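Tautomerase_3 domain-containing protein (Corynebacterium halotolerans YIM 70093 = DSM 44683, PDB 7M58) probably acts as a hydrolase of the cis-3-chloroacrylic acid dehalogenase family, within the tautomerase superfamily, and assembles as a trimer. Local coordinates at residues Gly72-Ala75 with Gln76-Thr79; Leu136-Glu139 with Leu140-Leu143. All coordinates share one frame; numbering follows the deposited sequence.

Both interactions are local, made along or at the end of a helix, but they sit in different parts of the fold: their centres lie 27 Å apart, with about 14 Å between nearest atoms. Interaction 1 is a surface contact at the start of helix 75-92, where the chain has just left strand 63-70 of the main sheet; polar chemistry dominates, with a side-chain cap, and R73 turned aside to a sulfate. Interaction 2 is partly buried and lies on helix 134-142 at the C-terminal end of the modelled chain. There two leucines turn inward, one reaching a neighbouring subunit, while a serine hydroxyl sits against backbone carbonyls on the exposed side.

Interaction 1 of 2, residues Gly72-Ala75 with Gln76-Thr79; sequences GRTA and QQKT. With SO4 (sulfate ion), chain D.
The hydroxyl of T74 takes the backbone N-H of Q77 almost head-on: Q77 N to T74 OG1 is 3.2 Å, with 175° at the hydrogen. What puts the oxygen there is chi1 of 73°, which sets OG1 between T74's own N and carbonyl carbon, facing the first turn. From the same residue, T74 O receives the N-H of K78 at 3.2 Å from K78 N. One residue on, T79 N reaches A75 O over 3.1 Å, while the T79 hydroxyl lies near both A75 O and Q76 O.

Q77 reaches back, extended from CG on, toward the incoming chain. Its CG rests 3.3 Å from T74 OG1, and the end of its side chain lies against the CB and CD methylenes of R73, as the two side chains cross at about a right angle. This is the N-cap of helix 75-92, T74 being the capping residue, just after the chain leaves strand 63-70 in the beta-alpha-beta architecture of the tautomerase superfamily.

K78 bends at chi3 (-102°) and passes its CE within 3.3 Å of R73 O; its NZ then goes on to a salt bridge with E106. R73 points its guanidinium to a sulfate, probably from the crystallisation liquor. NE gives a hydrogen bond to sulfate O1 at 3.1 Å, and a weaker one runs to that oxygen from NH2. R70 and H28 also hold the ion, while A32, A34 and P122 pack against the R73 side chain.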
ATOM      1  N   GLY A  72      -5.738   2.929  17.461  1.00 29.27           N
ATOM      2  CA  GLY A  72      -6.471   3.265  18.669  1.00 29.91           C
ATOM      3  C   GLY A  72      -7.735   2.461  18.894  1.00 34.73           C
ATOM      4  O   GLY A  72      -8.431   2.692  19.893  1.00 37.69           O
ATOM      5  N   ARG A  73      -8.037   1.511  18.014  1.00 37.10           N
ATOM      6  CA  ARG A  73      -9.221   0.673  18.122  1.00 38.15           C
ATOM      7  C   ARG A  73      -8.909  -0.547  18.980  1.00 38.86           C
ATOM      8  O   ARG A  73      -7.752  -0.978  19.084  1.00 38.72           O
ATOM      9  CB  ARG A  73      -9.697   0.223  16.734  1.00 34.65           C
ATOM     10  CG  ARG A  73      -9.902   1.344  15.721  1.00 34.23           C
ATOM     11  CD  ARG A  73     -11.351   1.390  15.279  1.00 33.82           C
ATOM     12  NE  ARG A  73     -11.622   2.561  14.469  1.00 34.07           N
ATOM     13  CZ  ARG A  73     -12.782   3.199  14.462  1.00 36.73           C
ATOM     14  NH1 ARG A  73     -13.781   2.781  15.228  1.00 36.45           N
ATOM     15  NH2 ARG A  73     -12.943   4.260  13.686  1.00 37.88           N
ATOM     16  N   THR A  74      -9.951  -1.098  19.603  1.00 34.78           N
ATOM     17  CA  THR A  74      -9.747  -2.250  20.464  1.00 34.90           C
ATOM     18  C   THR A  74      -9.349  -3.464  19.637  1.00 33.27           C
ATOM     19  O   THR A  74      -9.651  -3.567  18.446  1.00 37.56           O
ATOM     20  CB  THR A  74     -11.005  -2.575  21.268  1.00 37.75           C
ATOM     21  OG1 THR A  74     -11.987  -3.157  20.410  1.00 32.02           O
ATOM     22  CG2 THR A  74     -11.576  -1.319  21.919  1.00 32.44           C
ATOM     23  N   ALA A  75      -8.644  -4.383  20.292  1.00 31.81           N
ATOM     24  CA  ALA A  75      -8.297  -5.643  19.653  1.00 33.94           C
ATOM     25  C   ALA A  75      -9.542  -6.342  19.130  1.00 34.53           C
ATOM     26  O   ALA A  75      -9.510  -6.957  18.058  1.00 35.50           O
ATOM     27  CB  ALA A  75      -7.539  -6.540  20.630  1.00 28.31           C
ATOM     28  N   GLN A  76     -10.648  -6.272  19.878  1.00 35.79           N
ATOM     29  CA  GLN A  76     -11.817  -7.044  19.480  1.00 38.05           C
ATOM     30  C   GLN A  76     -12.446  -6.515  18.201  1.00 40.10           C
ATOM     31  O   GLN A  76     -12.714  -7.296  17.281  1.00 39.25           O
ATOM     32  CB  GLN A  76     -12.855  -7.066  20.596  1.00 42.83           C
ATOM     33  CG  GLN A  76     -13.972  -8.060  20.318  1.00 55.17           C
ATOM     34  CD  GLN A  76     -14.844  -8.341  21.527  1.00 65.59           C
ATOM     35  OE1 GLN A  76     -14.962  -7.513  22.438  1.00 69.71           O
ATOM     36  NE2 GLN A  76     -15.461  -9.520  21.544  1.00 65.88           N
ATOM     37  N   GLN A  77     -12.640  -5.199  18.078  1.00 33.61           N
ATOM     38  CA  GLN A  77     -13.259  -4.722  16.841  1.00 41.24           C
ATOM     39  C   GLN A  77     -12.344  -4.976  15.640  1.00 37.08           C
ATOM     40  O   GLN A  77     -12.825  -5.345  14.562  1.00 34.67           O
ATOM     41  CB  GLN A  77     -13.736  -3.257  16.942  1.00 34.30           C
ATOM     42  CG  GLN A  77     -12.777  -2.183  17.409  1.00 42.12           C
ATOM     43  CD  GLN A  77     -13.468  -0.814  17.627  1.00 39.37           C
ATOM     44  OE1 GLN A  77     -14.686  -0.675  17.501  1.00 37.94           O
ATOM     45  NE2 GLN A  77     -12.665   0.201  17.914  1.00 40.10           N
ATOM     46  N   LYS A  78     -11.026  -4.843  15.810  1.00 32.72           N
ATOM     47  CA  LYS A  78     -10.120  -5.147  14.706  1.00 32.95           C
ATOM     48  C   LYS A  78     -10.286  -6.589  14.222  1.00 36.00           C
ATOM     49  O   LYS A  78     -10.580  -6.825  13.049  1.00 33.65           O
ATOM     50  CB  LYS A  78      -8.667  -4.904  15.118  1.00 28.54           C
ATOM     51  CG  LYS A  78      -8.224  -3.458  14.962  1.00 32.82           C
ATOM     52  CD  LYS A  78      -6.731  -3.321  15.204  1.00 30.99           C
ATOM     53  CE  LYS A  78      -6.488  -2.767  16.590  1.00 32.59           C
ATOM     54  NZ  LYS A  78      -5.090  -2.981  16.994  1.00 33.99           N
ATOM     55  N   THR A  79     -10.167  -7.562  15.124  1.00 37.78           N
ATOM     56  CA  THR A  79     -10.256  -8.948  14.663  1.00 36.56           C
ATOM     57  C   THR A  79     -11.666  -9.264  14.177  1.00 36.82           C
ATOM     58  O   THR A  79     -11.855 -10.053  13.252  1.00 38.64           O
ATOM     59  CB  THR A  79      -9.833  -9.916  15.764  1.00 34.64           C
ATOM     60  OG1 THR A  79     -10.617  -9.642  16.928  1.00 42.21           O
ATOM     61  CG2 THR A  79      -8.318  -9.747  16.083  1.00 29.53           C
TER
HETATM   62  S   SO4 D 201     -11.063   4.214  10.687  1.00 32.45           S
HETATM   63  O1  SO4 D 201     -10.297   3.777  11.933  1.00 34.12           O
HETATM   64  O2  SO4 D 201     -10.750   3.280   9.558  1.00 33.73           O
HETATM   65  O3  SO4 D 201     -10.700   5.632  10.294  1.00 39.24           O
HETATM   66  O4  SO4 D 201     -12.555   4.049  10.861  1.00 31.01           O

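Interaction 2 of 2, residues Leu136-Glu139 with Leu140-Leu143; sequences LQEE and LSDL
Two backbone carbonyls converge on the S141 hydroxyl: E138 O lies 3.0 Å from S141 OG and Q137 O lies 3.1 Å from it. The hydroxyl's one proton lies within reach of both. A chi1 of 53° places OG between the N and carbonyl carbon of S141, turned back over the preceding turn. Q137 O also accepts from the backbone of S141, at 3.1 Å from S141 N.

On the buried side, L136 and L140 sit one turn apart. CD1 of L136 meets CG of L140 at 4.1 Å, the two side chains crossing obliquely, and the backbone bond from L140 N to L136 O, 3.1 Å, ties the same pair. L140 goes on to pack on Y37, Y115 and L132, whereas L136 reaches E98 of the third subunit.

D142 N divides between E138 O at 3.4 Å and E139 O at 3.2 Å, both weak, but L143 N makes a sound bond to L140 O, 3.0 Å long. Such a move toward i-3 acceptors is common in the last turn of a helix, here at the C-terminal end of the amphipathic helix 134-142.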
ATOM      1  N   LEU A 136     -19.939  21.951   4.465  1.00 37.79           N
ATOM      2  CA  LEU A 136     -19.402  20.596   4.490  1.00 33.97           C
ATOM      3  C   LEU A 136     -20.190  19.712   5.440  1.00 31.58           C
ATOM      4  O   LEU A 136     -20.404  18.527   5.161  1.00 32.96           O
ATOM      5  CB  LEU A 136     -17.924  20.620   4.887  1.00 33.87           C
ATOM      6  CG  LEU A 136     -17.187  19.280   4.809  1.00 33.91           C
ATOM      7  CD1 LEU A 136     -17.277  18.676   3.416  1.00 28.44           C
ATOM      8  CD2 LEU A 136     -15.716  19.447   5.245  1.00 31.56           C
ATOM      9  N   GLN A 137     -20.668  20.282   6.549  1.00 34.30           N
ATOM     10  CA  GLN A 137     -21.458  19.513   7.506  1.00 34.17           C
ATOM     11  C   GLN A 137     -22.685  18.902   6.854  1.00 38.99           C
ATOM     12  O   GLN A 137     -23.046  17.750   7.145  1.00 36.77           O
ATOM     13  CB  GLN A 137     -21.862  20.393   8.687  1.00 29.32           C
ATOM     14  CG  GLN A 137     -20.769  20.588   9.704  1.00 31.78           C
ATOM     15  CD  GLN A 137     -21.220  21.394  10.901  1.00 30.31           C
ATOM     16  OE1 GLN A 137     -22.111  22.223  10.811  1.00 33.47           O
ATOM     17  NE2 GLN A 137     -20.619  21.129  12.040  1.00 36.61           N
ATOM     18  N   GLU A 138     -23.355  19.661   5.987  1.00 37.59           N
ATOM     19  CA  GLU A 138     -24.625  19.187   5.469  1.00 43.31           C
ATOM     20  C   GLU A 138     -24.489  18.322   4.213  1.00 41.04           C
ATOM     21  O   GLU A 138     -25.368  17.501   3.946  1.00 44.00           O
ATOM     22  CB  GLU A 138     -25.574  20.372   5.278  1.00 43.54           C
ATOM     23  CG  GLU A 138     -25.872  21.081   6.638  1.00 54.29           C
ATOM     24  CD  GLU A 138     -26.253  20.099   7.807  1.00 69.63           C
ATOM     25  OE1 GLU A 138     -27.292  19.399   7.686  1.00 70.63           O
ATOM     26  OE2 GLU A 138     -25.520  20.041   8.842  1.00 65.08           O
ATOM     27  N   GLU A 139     -23.401  18.428   3.454  1.00 38.86           N
ATOM     28  CA  GLU A 139     -23.179  17.415   2.422  1.00 38.15           C
ATOM     29  C   GLU A 139     -22.843  16.072   3.046  1.00 38.92           C
ATOM     30  O   GLU A 139     -23.333  15.036   2.590  1.00 43.55           O
ATOM     31  CB  GLU A 139     -22.082  17.830   1.427  1.00 42.82           C
ATOM     32  CG  GLU A 139     -22.005  19.310   1.152  1.00 50.01           C
ATOM     33  CD  GLU A 139     -20.786  19.713   0.324  1.00 56.32           C
ATOM     34  OE1 GLU A 139     -20.971  19.971  -0.889  1.00 54.97           O
ATOM     35  OE2 GLU A 139     -19.657  19.780   0.869  1.00 59.51           O
ATOM     36  N   LEU A 140     -21.996  16.065   4.082  1.00 37.52           N
ATOM     37  CA  LEU A 140     -21.638  14.810   4.737  1.00 38.10           C
ATOM     38  C   LEU A 140     -22.837  14.152   5.398  1.00 39.68           C
ATOM     39  O   LEU A 140     -22.993  12.928   5.327  1.00 39.47           O
ATOM     40  CB  LEU A 140     -20.546  15.044   5.779  1.00 37.50           C
ATOM     41  CG  LEU A 140     -19.185  15.560   5.297  1.00 36.75           C
ATOM     42  CD1 LEU A 140     -18.146  15.435   6.409  1.00 34.78           C
ATOM     43  CD2 LEU A 140     -18.732  14.804   4.087  1.00 27.34           C
ATOM     44  N   SER A 141     -23.702  14.941   6.040  1.00 41.80           N
ATOM     45  CA  SER A 141     -24.872  14.367   6.696  1.00 39.51           C
ATOM     46  C   SER A 141     -25.860  13.770   5.709  1.00 43.59           C
ATOM     47  O   SER A 141     -26.669  12.927   6.100  1.00 41.75           O
ATOM     48  CB  SER A 141     -25.570  15.414   7.549  1.00 40.39           C
ATOM     49  OG  SER A 141     -25.833  16.555   6.773  1.00 46.11           O
ATOM     50  N   ASP A 142     -25.839  14.209   4.447  1.00 46.01           N
ATOM     51  CA  ASP A 142     -26.670  13.567   3.432  1.00 52.88           C
ATOM     52  C   ASP A 142     -26.201  12.150   3.099  1.00 58.88           C
ATOM     53  O   ASP A 142     -27.023  11.319   2.694  1.00 64.49           O
ATOM     54  CB  ASP A 142     -26.739  14.425   2.170  1.00 51.26           C
ATOM     55  CG  ASP A 142     -27.826  15.502   2.256  1.00 65.20           C
ATOM     56  OD1 ASP A 142     -28.531  15.562   3.291  1.00 64.09           O
ATOM     57  OD2 ASP A 142     -27.998  16.271   1.283  1.00 73.01           O
ATOM     58  N   LEU A 143     -24.919  11.842   3.288  1.00 52.78           N
ATOM     59  CA  LEU A 143     -24.414  10.489   3.062  1.00 42.42           C
ATOM     60  C   LEU A 143     -24.647   9.563   4.254  1.00 46.54           C
ATOM     61  O   LEU A 143     -24.391   9.915   5.409  1.00 47.08           O
ATOM     62  CB  LEU A 143     -22.924  10.550   2.738  1.00 39.31           C
ATOM     63  CG  LEU A 143     -22.515  11.661   1.761  1.00 40.99           C
ATOM     64  CD1 LEU A 143     -21.003  11.752   1.631  1.00 38.40           C
ATOM     65  CD2 LEU A 143     -23.143  11.457   0.402  1.00 39.86           C
TER